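Side-chain contacts in MGS-M5 (PDB 4Q3N), which probably catalyses the NAD-dependent interconversion of L-lactate and pyruvate, as an L-lactate dehydrogenase with a Rossmann-fold nucleotide-binding domain: residues Val9-Val14 with Lys38-Gly43; Met16-Ala21 with Leu74-Ala79; Gly64-Cys69 with Val104-Ser109. All coordinates share one frame; numbering follows the deposited sequence.

Contact 1 (Val9-Val14 with Lys38-Gly43); sequences VGTGFV and KRKAEG
K40 reaches across to T11 and grips its backbone carbonyl: NZ donates to T11 O at 2.9 Å. The C=O...N angle of 165° shows that the amine meets the oxygen almost head-on rather than at one of its sides. The two side chains pass in opposite directions, and the hydroxyl of T11 lies against the lysine methylenes, with OG1 3.6 Å from K40 CG and 4.1 Å from K40 CE. At the next residue, the methyl CG2 of T11 meets A41 CB at 4.3 Å, a looser apolar touch where the two backbones come nearest, the CA atoms of T11 and A41 being 6.4 Å apart.

Conformation explains this division of labour. With chi1 at 56°, the OG1 of T11 sits between its own N and carbonyl carbon, facing the lysine, while CG2 is turned to the alanine. The K40 chain bends at chi2 and again at chi4, which brings the amine back onto the carbonyl. E44 OE2 forms a salt bridge with the same NZ, so the ammonium has both a charged partner and the carbonyl of T11. D35 accepts a hydrogen bond from T11 N, and D37 one from K40 N.

G10 and G12 belong to a GxGxxG pattern consistent with the dinucleotide-binding turn of a Rossmann fold, and G12 is the N-cap of helix 13-25. The contact thus ties the turn between strand 5-9 and helix 13-25 to the first turns of helix 38-49, whose A41 also packs on A63 of strand 60-63.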
ATOM      1  N   VAL A   9     -20.993 -14.624  -2.500  1.00 22.49           N
ATOM      2  CA  VAL A   9     -22.139 -15.351  -3.080  1.00 22.73           C
ATOM      3  C   VAL A   9     -22.909 -14.357  -3.967  1.00 25.83           C
ATOM      4  O   VAL A   9     -23.492 -13.389  -3.464  1.00 26.15           O
ATOM      5  CB  VAL A   9     -23.096 -15.948  -1.995  1.00 25.51           C
ATOM      6  CG1 VAL A   9     -24.331 -16.681  -2.692  1.00 27.72           C
ATOM      7  CG2 VAL A   9     -22.331 -16.832  -1.052  1.00 26.77           C
ATOM      8  N   GLY A  10     -22.914 -14.613  -5.268  1.00 25.40           N
ATOM      9  CA  GLY A  10     -23.651 -13.799  -6.246  1.00 26.97           C
ATOM     10  C   GLY A  10     -22.596 -13.005  -6.969  1.00 27.86           C
ATOM     11  O   GLY A  10     -21.920 -12.174  -6.359  1.00 27.88           O
ATOM     12  N   THR A  11     -22.383 -13.262  -8.249  1.00 27.63           N
ATOM     13  CA  THR A  11     -21.321 -12.499  -8.905  1.00 27.18           C
ATOM     14  C   THR A  11     -21.929 -11.439  -9.868  1.00 26.95           C
ATOM     15  O   THR A  11     -21.545 -11.356 -11.015  1.00 29.11           O
ATOM     16  CB  THR A  11     -20.340 -13.447  -9.668  1.00 32.11           C
ATOM     17  OG1 THR A  11     -21.072 -14.242 -10.595  1.00 33.60           O
ATOM     18  CG2 THR A  11     -19.593 -14.387  -8.736  1.00 29.90           C
ATOM     19  N   GLY A  12     -22.876 -10.637  -9.405  1.00 26.57           N
ATOM     20  CA  GLY A  12     -23.363  -9.511 -10.202  1.00 26.74           C
ATOM     21  C   GLY A  12     -22.376  -8.340  -9.962  1.00 26.12           C
ATOM     22  O   GLY A  12     -21.325  -8.552  -9.370  1.00 26.12           O
ATOM     23  N   PHE A  13     -22.715  -7.113 -10.378  1.00 26.64           N
ATOM     24  CA  PHE A  13     -21.721  -6.063 -10.270  1.00 26.46           C
ATOM     25  C   PHE A  13     -21.410  -5.682  -8.829  1.00 24.78           C
ATOM     26  O   PHE A  13     -20.313  -5.241  -8.563  1.00 22.84           O
ATOM     27  CB  PHE A  13     -22.145  -4.830 -11.069  1.00 28.72           C
ATOM     28  CG  PHE A  13     -22.171  -5.104 -12.551  1.00 34.99           C
ATOM     29  CD1 PHE A  13     -20.984  -5.230 -13.252  1.00 37.59           C
ATOM     30  CD2 PHE A  13     -23.352  -5.334 -13.211  1.00 38.50           C
ATOM     31  CE1 PHE A  13     -20.984  -5.519 -14.618  1.00 40.12           C
ATOM     32  CE2 PHE A  13     -23.362  -5.627 -14.576  1.00 42.12           C
ATOM     33  CZ  PHE A  13     -22.160  -5.739 -15.263  1.00 41.62           C
ATOM     34  N   VAL A  14     -22.334  -5.854  -7.893  1.00 23.93           N
ATOM     35  CA  VAL A  14     -21.951  -5.573  -6.482  1.00 23.48           C
ATOM     36  C   VAL A  14     -20.892  -6.563  -5.976  1.00 22.71           C
ATOM     37  O   VAL A  14     -19.821  -6.164  -5.499  1.00 23.65           O
ATOM     38  CB  VAL A  14     -23.200  -5.587  -5.552  1.00 25.21           C
ATOM     39  CG1 VAL A  14     -22.782  -5.511  -4.102  1.00 25.19           C
ATOM     40  CG2 VAL A  14     -24.157  -4.402  -5.894  1.00 25.69           C
ATOM     41  N   LYS A  38     -22.758 -21.322 -12.710  1.00 37.50           N
ATOM     42  CA  LYS A  38     -21.376 -21.709 -12.383  1.00 37.71           C
ATOM     43  C   LYS A  38     -20.380 -21.223 -13.444  1.00 36.43           C
ATOM     44  O   LYS A  38     -19.297 -20.811 -13.093  1.00 33.85           O
ATOM     45  CB  LYS A  38     -21.245 -23.231 -12.230  1.00 39.68           C
ATOM     46  CG  LYS A  38     -19.802 -23.771 -11.933  1.00 65.90           C
ATOM     47  CD  LYS A  38     -19.067 -23.136 -10.724  1.00 82.38           C
ATOM     48  CE  LYS A  38     -17.739 -23.893 -10.385  1.00 54.49           C
ATOM     49  NZ  LYS A  38     -17.942 -25.121  -9.546  1.00 56.38           N
ATOM     50  N   ARG A  39     -20.765 -21.307 -14.721  1.00 38.07           N
ATOM     51  CA  ARG A  39     -19.923 -20.858 -15.827  0.50 39.20           C
ATOM     52  C   ARG A  39     -19.575 -19.382 -15.689  1.00 35.46           C
ATOM     53  O   ARG A  39     -18.450 -18.961 -15.989  1.00 33.18           O
ATOM     54  CB  ARG A  39     -20.619 -21.090 -17.174  0.50 42.72           C
ATOM     55  CG  ARG A  39     -20.616 -22.530 -17.639  0.50 45.34           C
ATOM     56  CD  ARG A  39     -21.251 -22.666 -19.024  0.50 48.87           C
ATOM     57  NE  ARG A  39     -20.473 -22.008 -20.081  0.50 49.96           N
ATOM     58  CZ  ARG A  39     -20.768 -20.831 -20.632  0.50 49.19           C
ATOM     59  NH1 ARG A  39     -21.842 -20.137 -20.247  0.50 49.00           N
ATOM     60  NH2 ARG A  39     -19.983 -20.353 -21.588  0.50 49.21           N
ATOM     61  N   LYS A  40     -20.560 -18.592 -15.270  1.00 32.87           N
ATOM     62  CA  LYS A  40     -20.343 -17.170 -15.068  1.00 31.97           C
ATOM     63  C   LYS A  40     -19.304 -16.951 -13.940  1.00 29.66           C
ATOM     64  O   LYS A  40     -18.335 -16.180 -14.097  1.00 28.38           O
ATOM     65  CB  LYS A  40     -21.675 -16.497 -14.764  1.00 35.69           C
ATOM     66  CG  LYS A  40     -21.619 -15.179 -14.024  1.00 36.73           C
ATOM     67  CD  LYS A  40     -21.542 -13.984 -14.912  1.00 40.31           C
ATOM     68  CE  LYS A  40     -22.157 -12.761 -14.221  1.00 42.68           C
ATOM     69  NZ  LYS A  40     -21.118 -11.747 -13.822  1.00 41.79           N
ATOM     70  N   ALA A  41     -19.471 -17.634 -12.810  1.00 28.16           N
ATOM     71  CA  ALA A  41     -18.503 -17.479 -11.732  1.00 26.99           C
ATOM     72  C   ALA A  41     -17.089 -17.876 -12.177  1.00 26.44           C
ATOM     73  O   ALA A  41     -16.100 -17.256 -11.765  1.00 25.36           O
ATOM     74  CB  ALA A  41     -18.929 -18.301 -10.495  1.00 27.80           C
ATOM     75  N   GLU A  42     -16.991 -18.948 -12.954  1.00 26.17           N
ATOM     76  CA  GLU A  42     -15.712 -19.365 -13.514  1.00 27.08           C
ATOM     77  C   GLU A  42     -15.089 -18.295 -14.419  1.00 26.29           C
ATOM     78  O   GLU A  42     -13.873 -18.089 -14.381  1.00 25.95           O
ATOM     79  CB  GLU A  42     -15.890 -20.692 -14.320  1.00 33.55           C
ATOM     80  CG  GLU A  42     -16.159 -21.821 -13.348  1.00 36.45           C
ATOM     81  CD  GLU A  42     -16.499 -23.141 -14.011  1.00 42.32           C
ATOM     82  OE1 GLU A  42     -16.450 -24.175 -13.304  1.00 47.41           O
ATOM     83  OE2 GLU A  42     -16.823 -23.138 -15.211  1.00 43.04           O
ATOM     84  N   GLY A  43     -15.910 -17.652 -15.253  1.00 24.21           N
ATOM     85  CA  GLY A  43     -15.429 -16.557 -16.101  1.00 24.11           C
ATOM     86  C   GLY A  43     -14.944 -15.386 -15.283  1.00 23.87           C
ATOM     87  O   GLY A  43     -13.923 -14.757 -15.611  1.00 22.66           O
TER

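Contact 2 (Met16-Ala21 with Leu74-Ala79); sequences MSYAYA and LVVITA
This is a buried helix-on-sheet contact in the nucleotide-binding domain, made by one aromatic side chain, Y18 of helix 13-25, against two aliphatic residues of strand 74-77, V76 and L74. The backbones stay well apart, 9.4 Å between the CA atoms of Y18 and V76, so the ring spans the gap alone. In the strand, alternation puts L74 and V76 on the face toward the helix and turns V75 to the other one.

The outer end of the ring does the touching. V76 CG2 lies 3.5 Å from Y18 CE2 and 3.4 Å from Y18 OH, so this methyl sits beside the CE2-CZ-OH corner, approaching the ring obliquely. V76 CB follows at 3.9 Å from Y18 CE2. The hydroxyl extends further along the strand and meets a second methyl, L74 CD2, at 3.7 Å. Having CG opposite the backbone N (chi1 167°) swings the tyrosine off its helix toward the sheet, while in V76 the branch trans to the carbonyl carbon, CG2, is the one offered to the ring.

No polar bond crosses between the two segments. The phenol oxygen, with both methyls on its strand side, is instead hydrogen-bonded to T242 OG1, a bond that fixes the far end of the ring in an otherwise apolar setting.

Helix 232-246 supplies that threonine and also packs L238 on Y18 and F246 on L74. Strand 5-9, hydrogen-bonded alongside strand 74-77 in the parallel sheet, adds V6 and V8 against Y18, so the ring is lodged between its own helix, two adjacent strands and helix 232-246.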
ATOM      1  N   MET A  16     -18.881  -8.443  -7.646  1.00 22.14           N
ATOM      2  CA  MET A  16     -17.630  -8.474  -8.397  1.00 21.23           C
ATOM      3  C   MET A  16     -16.840  -7.140  -8.231  1.00 20.14           C
ATOM      4  O   MET A  16     -15.634  -7.154  -8.303  1.00 20.77           O
ATOM      5  CB  MET A  16     -17.860  -8.773  -9.886  1.00 20.89           C
ATOM      6  CG  MET A  16     -18.303 -10.249 -10.125  1.00 21.18           C
ATOM      7  SD  MET A  16     -17.148 -11.432  -9.410  1.00 25.09           S
ATOM      8  CE  MET A  16     -15.514 -10.908 -10.057  1.00 22.58           C
ATOM      9  N   SER A  17     -17.523  -6.023  -8.051  1.00 19.86           N
ATOM     10  CA  SER A  17     -16.827  -4.768  -7.765  1.00 20.52           C
ATOM     11  C   SER A  17     -16.124  -4.909  -6.411  1.00 21.06           C
ATOM     12  O   SER A  17     -14.963  -4.545  -6.235  1.00 21.36           O
ATOM     13  CB  SER A  17     -17.825  -3.615  -7.766  1.00 20.33           C
ATOM     14  OG  SER A  17     -18.249  -3.368  -9.107  1.00 23.86           O
ATOM     15  N   TYR A  18     -16.816  -5.531  -5.474  1.00 20.96           N
ATOM     16  CA  TYR A  18     -16.215  -5.859  -4.187  1.00 20.15           C
ATOM     17  C   TYR A  18     -14.964  -6.757  -4.360  1.00 20.89           C
ATOM     18  O   TYR A  18     -13.858  -6.435  -3.851  1.00 19.94           O
ATOM     19  CB  TYR A  18     -17.262  -6.559  -3.307  1.00 20.23           C
ATOM     20  CG  TYR A  18     -16.691  -7.244  -2.061  1.00 20.23           C
ATOM     21  CD1 TYR A  18     -15.917  -6.545  -1.131  1.00 21.06           C
ATOM     22  CD2 TYR A  18     -16.957  -8.579  -1.815  1.00 19.64           C
ATOM     23  CE1 TYR A  18     -15.405  -7.197   0.052  1.00 21.96           C
ATOM     24  CE2 TYR A  18     -16.486  -9.240  -0.637  1.00 21.75           C
ATOM     25  CZ  TYR A  18     -15.719  -8.530   0.287  1.00 23.21           C
ATOM     26  OH  TYR A  18     -15.251  -9.174   1.417  1.00 24.97           O
ATOM     27  N   ALA A  19     -15.107  -7.859  -5.088  1.00 20.75           N
ATOM     28  CA  ALA A  19     -13.984  -8.750  -5.312  1.00 21.44           C
ATOM     29  C   ALA A  19     -12.812  -8.014  -6.016  1.00 20.80           C
ATOM     30  O   ALA A  19     -11.660  -8.142  -5.581  1.00 23.09           O
ATOM     31  CB  ALA A  19     -14.407  -9.956  -6.125  1.00 19.24           C
ATOM     32  N   TYR A  20     -13.119  -7.222  -7.047  1.00 20.89           N
ATOM     33  CA  TYR A  20     -12.042  -6.572  -7.788  1.00 19.82           C
ATOM     34  C   TYR A  20     -11.343  -5.564  -6.892  1.00 20.75           C
ATOM     35  O   TYR A  20     -10.128  -5.377  -6.988  1.00 21.08           O
ATOM     36  CB  TYR A  20     -12.581  -5.847  -8.988  1.00 19.33           C
ATOM     37  CG  TYR A  20     -11.581  -5.356 -10.031  1.00 18.71           C
ATOM     38  CD1 TYR A  20     -10.607  -6.211 -10.593  1.00 18.30           C
ATOM     39  CD2 TYR A  20     -11.718  -4.098 -10.547  1.00 18.08           C
ATOM     40  CE1 TYR A  20      -9.796  -5.745 -11.640  1.00 18.56           C
ATOM     41  CE2 TYR A  20     -10.919  -3.634 -11.595  1.00 19.83           C
ATOM     42  CZ  TYR A  20      -9.992  -4.476 -12.131  1.00 18.07           C
ATOM     43  OH  TYR A  20      -9.278  -3.967 -13.182  1.00 20.00           O
ATOM     44  N   ALA A  21     -12.123  -4.837  -6.104  1.00 20.96           N
ATOM     45  CA  ALA A  21     -11.523  -3.851  -5.196  1.00 20.47           C
ATOM     46  C   ALA A  21     -10.585  -4.547  -4.207  1.00 20.89           C
ATOM     47  O   ALA A  21      -9.471  -4.035  -3.922  1.00 21.42           O
ATOM     48  CB  ALA A  21     -12.643  -3.015  -4.456  1.00 17.88           C
ATOM     49  N   LEU A  74     -15.244 -15.285   6.248  1.00 22.99           N
ATOM     50  CA  LEU A  74     -16.329 -14.318   5.961  1.00 22.47           C
ATOM     51  C   LEU A  74     -17.079 -14.746   4.714  1.00 22.61           C
ATOM     52  O   LEU A  74     -16.459 -15.109   3.714  1.00 23.09           O
ATOM     53  CB  LEU A  74     -15.752 -12.893   5.726  1.00 21.31           C
ATOM     54  CG  LEU A  74     -16.739 -11.777   5.350  1.00 22.00           C
ATOM     55  CD1 LEU A  74     -17.566 -11.394   6.586  1.00 22.01           C
ATOM     56  CD2 LEU A  74     -15.941 -10.526   4.792  1.00 22.68           C
ATOM     57  N   VAL A  75     -18.408 -14.719   4.751  1.00 22.08           N
ATOM     58  CA  VAL A  75     -19.146 -14.930   3.488  1.00 21.40           C
ATOM     59  C   VAL A  75     -19.938 -13.672   3.252  1.00 23.11           C
ATOM     60  O   VAL A  75     -20.664 -13.214   4.160  1.00 24.60           O
ATOM     61  CB  VAL A  75     -20.087 -16.160   3.550  1.00 25.07           C
ATOM     62  CG1 VAL A  75     -20.888 -16.263   2.240  1.00 23.66           C
ATOM     63  CG2 VAL A  75     -19.273 -17.462   3.840  1.00 24.49           C
ATOM     64  N   VAL A  76     -19.798 -13.120   2.052  1.00 21.23           N
ATOM     65  CA  VAL A  76     -20.494 -11.896   1.690  1.00 21.07           C
ATOM     66  C   VAL A  76     -21.618 -12.240   0.733  1.00 23.68           C
ATOM     67  O   VAL A  76     -21.372 -12.765  -0.352  1.00 22.97           O
ATOM     68  CB  VAL A  76     -19.555 -10.886   1.041  1.00 19.14           C
ATOM     69  CG1 VAL A  76     -20.292  -9.527   0.721  1.00 19.82           C
ATOM     70  CG2 VAL A  76     -18.297 -10.635   2.016  1.00 21.90           C
ATOM     71  N   ILE A  77     -22.848 -11.965   1.138  1.00 24.68           N
ATOM     72  CA  ILE A  77     -24.006 -12.348   0.317  1.00 25.87           C
ATOM     73  C   ILE A  77     -24.543 -11.153  -0.471  1.00 26.75           C
ATOM     74  O   ILE A  77     -24.926 -10.135   0.109  1.00 27.67           O
ATOM     75  CB  ILE A  77     -25.143 -12.927   1.183  1.00 27.85           C
ATOM     76  CG1 ILE A  77     -24.606 -14.104   2.030  1.00 27.66           C
ATOM     77  CG2 ILE A  77     -26.378 -13.292   0.288  1.00 27.87           C
ATOM     78  CD1 ILE A  77     -25.569 -14.559   3.129  1.00 30.52           C
ATOM     79  N   THR A  78     -24.558 -11.288  -1.787  1.00 27.15           N
ATOM     80  CA  THR A  78     -25.055 -10.208  -2.677  1.00 29.52           C
ATOM     81  C   THR A  78     -26.244 -10.723  -3.529  1.00 31.68           C
ATOM     82  O   THR A  78     -26.816  -9.986  -4.299  1.00 33.04           O
ATOM     83  CB  THR A  78     -23.935  -9.688  -3.613  1.00 32.50           C
ATOM     84  OG1 THR A  78     -23.785 -10.600  -4.720  1.00 35.72           O
ATOM     85  CG2 THR A  78     -22.590  -9.544  -2.854  1.00 24.44           C
ATOM     86  N   ALA A  79     -26.615 -11.993  -3.364  1.00 32.25           N
ATOM     87  CA  ALA A  79     -27.686 -12.606  -4.162  1.00 33.81           C
ATOM     88  C   ALA A  79     -29.043 -12.001  -3.930  1.00 35.99           C
ATOM     89  O   ALA A  79     -29.362 -11.569  -2.815  1.00 36.09           O
ATOM     90  CB  ALA A  79     -27.766 -14.104  -3.860  1.00 34.09           C
TER

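Contact 3 (Gly64-Cys69 with Val104-Ser109); sequences GDYKDC and VKNIMS
Y66 lays one face of its ring on N106, whose CB stands 3.4 Å from the ring centroid and only 3° off the normal, a CH-pi contact over the very centre. Both side chains have CG trans to their own carbonyl carbon (chi1 -82° in Y66), which aims the ring and the asparagine at each other. The amide then runs outward above the CE2 side, its plane turned 39° from the ring, with ND2 3.8 Å from Y66 CE2. Beyond the ring, one water joins the polar ends: it is 2.7 Å from Y66 OH and accepts from N106 ND2 at 3.2 Å.

Here the 3-10 turn 66-69, leading from strand 60-63 to strand 74-77 of the Rossmann-type sheet, docks on the last turns of helix 89-109. I107 follows on the buried side: its CG1 branch meets Y66 CE1 at 3.9 Å, and its other branch, CG2, meets C69 CB at 4.2 Å. With the ring cut back to an alanine here, N106 CB would probably lose its aromatic cover, I107 CG1 its neighbour, and the water its phenol partner.

The 64-69 segment is also braced internally: D68 OD2 receives the D65 N-H at 2.8 Å through its anti lone pair, holding the start of the turn.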
ATOM      1  N   GLY A  64     -16.312 -21.493  -6.803  1.00 28.81           N
ATOM      2  CA  GLY A  64     -16.455 -22.715  -6.010  1.00 29.94           C
ATOM      3  C   GLY A  64     -17.897 -23.069  -5.725  1.00 32.86           C
ATOM      4  O   GLY A  64     -18.784 -22.603  -6.440  1.00 31.75           O
ATOM      5  N   ASP A  65     -18.117 -23.854  -4.667  1.00 34.12           N
ATOM      6  CA  ASP A  65     -19.434 -24.378  -4.310  1.00 41.10           C
ATOM      7  C   ASP A  65     -19.631 -24.081  -2.831  1.00 35.98           C
ATOM      8  O   ASP A  65     -18.729 -23.601  -2.193  1.00 30.63           O
ATOM      9  CB  ASP A  65     -19.539 -25.897  -4.539  1.00 52.62           C
ATOM     10  CG  ASP A  65     -19.022 -26.329  -5.905  1.00 63.12           C
ATOM     11  OD1 ASP A  65     -19.649 -25.963  -6.927  1.00 63.04           O
ATOM     12  OD2 ASP A  65     -17.994 -27.054  -5.953  1.00 73.65           O
ATOM     13  N   TYR A  66     -20.765 -24.457  -2.263  1.00 34.29           N
ATOM     14  CA  TYR A  66     -21.027 -24.106  -0.880  1.00 34.67           C
ATOM     15  C   TYR A  66     -20.054 -24.790   0.076  1.00 34.92           C
ATOM     16  O   TYR A  66     -19.712 -24.221   1.112  1.00 32.78           O
ATOM     17  CB  TYR A  66     -22.492 -24.443  -0.516  1.00 36.59           C
ATOM     18  CG  TYR A  66     -23.398 -23.323  -0.976  1.00 37.76           C
ATOM     19  CD1 TYR A  66     -23.365 -22.091  -0.340  1.00 36.09           C
ATOM     20  CD2 TYR A  66     -24.242 -23.479  -2.078  1.00 38.83           C
ATOM     21  CE1 TYR A  66     -24.167 -21.048  -0.762  1.00 37.09           C
ATOM     22  CE2 TYR A  66     -25.068 -22.442  -2.504  1.00 39.22           C
ATOM     23  CZ  TYR A  66     -25.027 -21.232  -1.831  1.00 38.61           C
ATOM     24  OH  TYR A  66     -25.794 -20.178  -2.233  1.00 39.83           O
ATOM     25  N   LYS A  67     -19.589 -25.988  -0.281  1.00 35.66           N
ATOM     26  CA  LYS A  67     -18.615 -26.666   0.565  1.00 39.94           C
ATOM     27  C   LYS A  67     -17.341 -25.842   0.772  1.00 36.92           C
ATOM     28  O   LYS A  67     -16.661 -26.000   1.794  1.00 36.61           O
ATOM     29  CB  LYS A  67     -18.279 -28.060   0.011  1.00 47.25           C
ATOM     30  CG  LYS A  67     -17.513 -28.084  -1.311  1.00 52.29           C
ATOM     31  CD  LYS A  67     -17.224 -29.544  -1.738  1.00 60.47           C
ATOM     32  CE  LYS A  67     -16.511 -29.626  -3.099  1.00 65.43           C
ATOM     33  NZ  LYS A  67     -15.207 -28.879  -3.123  1.00 69.49           N
ATOM     34  N   ASP A  68     -17.004 -24.956  -0.158  1.00 33.44           N
ATOM     35  CA  ASP A  68     -15.848 -24.070   0.088  1.00 34.20           C
ATOM     36  C   ASP A  68     -16.022 -23.070   1.215  1.00 32.49           C
ATOM     37  O   ASP A  68     -15.056 -22.418   1.600  1.00 31.43           O
ATOM     38  CB  ASP A  68     -15.482 -23.295  -1.187  1.00 35.10           C
ATOM     39  CG  ASP A  68     -15.005 -24.221  -2.268  1.00 40.10           C
ATOM     40  OD1 ASP A  68     -14.006 -24.942  -2.027  1.00 41.48           O
ATOM     41  OD2 ASP A  68     -15.685 -24.303  -3.314  1.00 36.83           O
ATOM     42  N   CYS A  69     -17.233 -22.949   1.750  1.00 30.18           N
ATOM     43  CA  CYS A  69     -17.486 -22.032   2.847  1.00 30.32           C
ATOM     44  C   CYS A  69     -16.942 -22.573   4.153  1.00 31.71           C
ATOM     45  O   CYS A  69     -16.846 -21.838   5.136  1.00 32.23           O
ATOM     46  CB  CYS A  69     -18.987 -21.760   3.014  1.00 31.24           C
ATOM     47  SG  CYS A  69     -19.650 -20.762   1.662  1.00 31.21           S
ATOM     48  N   VAL A 104     -28.281 -19.043   3.030  1.00 30.52           N
ATOM     49  CA  VAL A 104     -27.754 -19.196   4.355  1.00 29.16           C
ATOM     50  C   VAL A 104     -27.792 -20.650   4.826  1.00 31.03           C
ATOM     51  O   VAL A 104     -26.803 -21.137   5.388  1.00 29.82           O
ATOM     52  CB  VAL A 104     -28.505 -18.246   5.280  1.00 31.89           C
ATOM     53  CG1 VAL A 104     -28.318 -18.647   6.732  1.00 31.74           C
ATOM     54  CG2 VAL A 104     -27.991 -16.824   4.990  1.00 29.52           C
ATOM     55  N   LYS A 105     -28.879 -21.373   4.521  1.00 31.92           N
ATOM     56  CA  LYS A 105     -28.934 -22.803   4.849  1.00 35.04           C
ATOM     57  C   LYS A 105     -27.820 -23.572   4.147  1.00 32.39           C
ATOM     58  O   LYS A 105     -27.193 -24.443   4.733  1.00 32.27           O
ATOM     59  CB  LYS A 105     -30.287 -23.420   4.447  1.00 42.74           C
ATOM     60  CG  LYS A 105     -31.492 -22.869   5.229  1.00 50.55           C
ATOM     61  CD  LYS A 105     -31.238 -22.630   6.732  1.00 48.66           C
ATOM     62  CE  LYS A 105     -32.550 -22.677   7.517  1.00 48.88           C
ATOM     63  NZ  LYS A 105     -32.457 -22.175   8.911  1.00 48.78           N
ATOM     64  N   ASN A 106     -27.605 -23.277   2.868  1.00 32.43           N
ATOM     65  CA  ASN A 106     -26.527 -23.920   2.115  1.00 32.38           C
ATOM     66  C   ASN A 106     -25.148 -23.573   2.709  1.00 31.86           C
ATOM     67  O   ASN A 106     -24.247 -24.446   2.785  1.00 31.54           O
ATOM     68  CB  ASN A 106     -26.597 -23.502   0.637  1.00 34.45           C
ATOM     69  CG  ASN A 106     -27.744 -24.232  -0.101  1.00 37.73           C
ATOM     70  OD1 ASN A 106     -28.020 -25.353   0.228  1.00 39.70           O
ATOM     71  ND2 ASN A 106     -28.404 -23.590  -1.042  1.00 37.82           N
ATOM     72  N   ILE A 107     -24.964 -22.316   3.119  1.00 30.66           N
ATOM     73  CA  ILE A 107     -23.688 -21.935   3.761  1.00 28.99           C
ATOM     74  C   ILE A 107     -23.497 -22.725   5.054  1.00 32.47           C
ATOM     75  O   ILE A 107     -22.422 -23.296   5.297  1.00 32.73           O
ATOM     76  CB  ILE A 107     -23.626 -20.431   4.089  1.00 28.58           C
ATOM     77  CG1 ILE A 107     -23.605 -19.569   2.813  1.00 25.77           C
ATOM     78  CG2 ILE A 107     -22.347 -20.103   4.964  1.00 26.81           C
ATOM     79  CD1 ILE A 107     -23.890 -18.117   3.118  1.00 24.67           C
ATOM     80  N   MET A 108     -24.552 -22.790   5.883  1.00 33.97           N
ATOM     81  CA  MET A 108     -24.403 -23.445   7.183  1.00 34.80           C
ATOM     82  C   MET A 108     -24.183 -24.940   7.038  1.00 36.06           C
ATOM     83  O   MET A 108     -23.485 -25.519   7.868  1.00 36.48           O
ATOM     84  CB  MET A 108     -25.605 -23.171   8.100  1.00 35.36           C
ATOM     85  CG  MET A 108     -25.847 -21.665   8.338  1.00 34.73           C
ATOM     86  SD  MET A 108     -24.361 -20.741   8.884  1.00 35.69           S
ATOM     87  CE  MET A 108     -24.109 -21.562  10.457  1.00 38.12           C
ATOM     88  N   SER A 109     -24.748 -25.563   5.995  1.00 35.61           N
ATOM     89  CA  SER A 109     -24.572 -26.996   5.719  0.50 36.90           C
ATOM     90  C   SER A 109     -23.100 -27.360   5.543  1.00 37.17           C
ATOM     91  O   SER A 109     -22.705 -28.504   5.746  1.00 38.28           O
ATOM     92  CB  SER A 109     -25.351 -27.422   4.449  0.50 37.32           C
ATOM     93  OG  SER A 109     -24.741 -26.932   3.251  0.50 36.19           O
TER
HETATM   94  O   HOH W   1     -28.184 -21.137  -3.145  1.00 57.44           O

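In the fold
Contact 2 is the deepest, its centre about 11 Å from that of the chain and its touching residues all buried; contacts 1 and 3 lie further out, at about 19 and 21 Å, contact 1 still largely buried, contact 3 only partly. Chemistry follows place: apolar packing in contact 2, a lysine-to-carbonyl bond in contact 1, and a CH-pi contact with a bridging water in contact 3. Contacts 1 and 2 share helix 13-25, are joined by backbone bonds of V9 with V76 and T78, and both touch the second subunit, which contact 3 does not. On strand 74-77, V76 points toward Y18 but V75 points away and meets I107, so helices 13-25 and 89-109 pack on opposite faces.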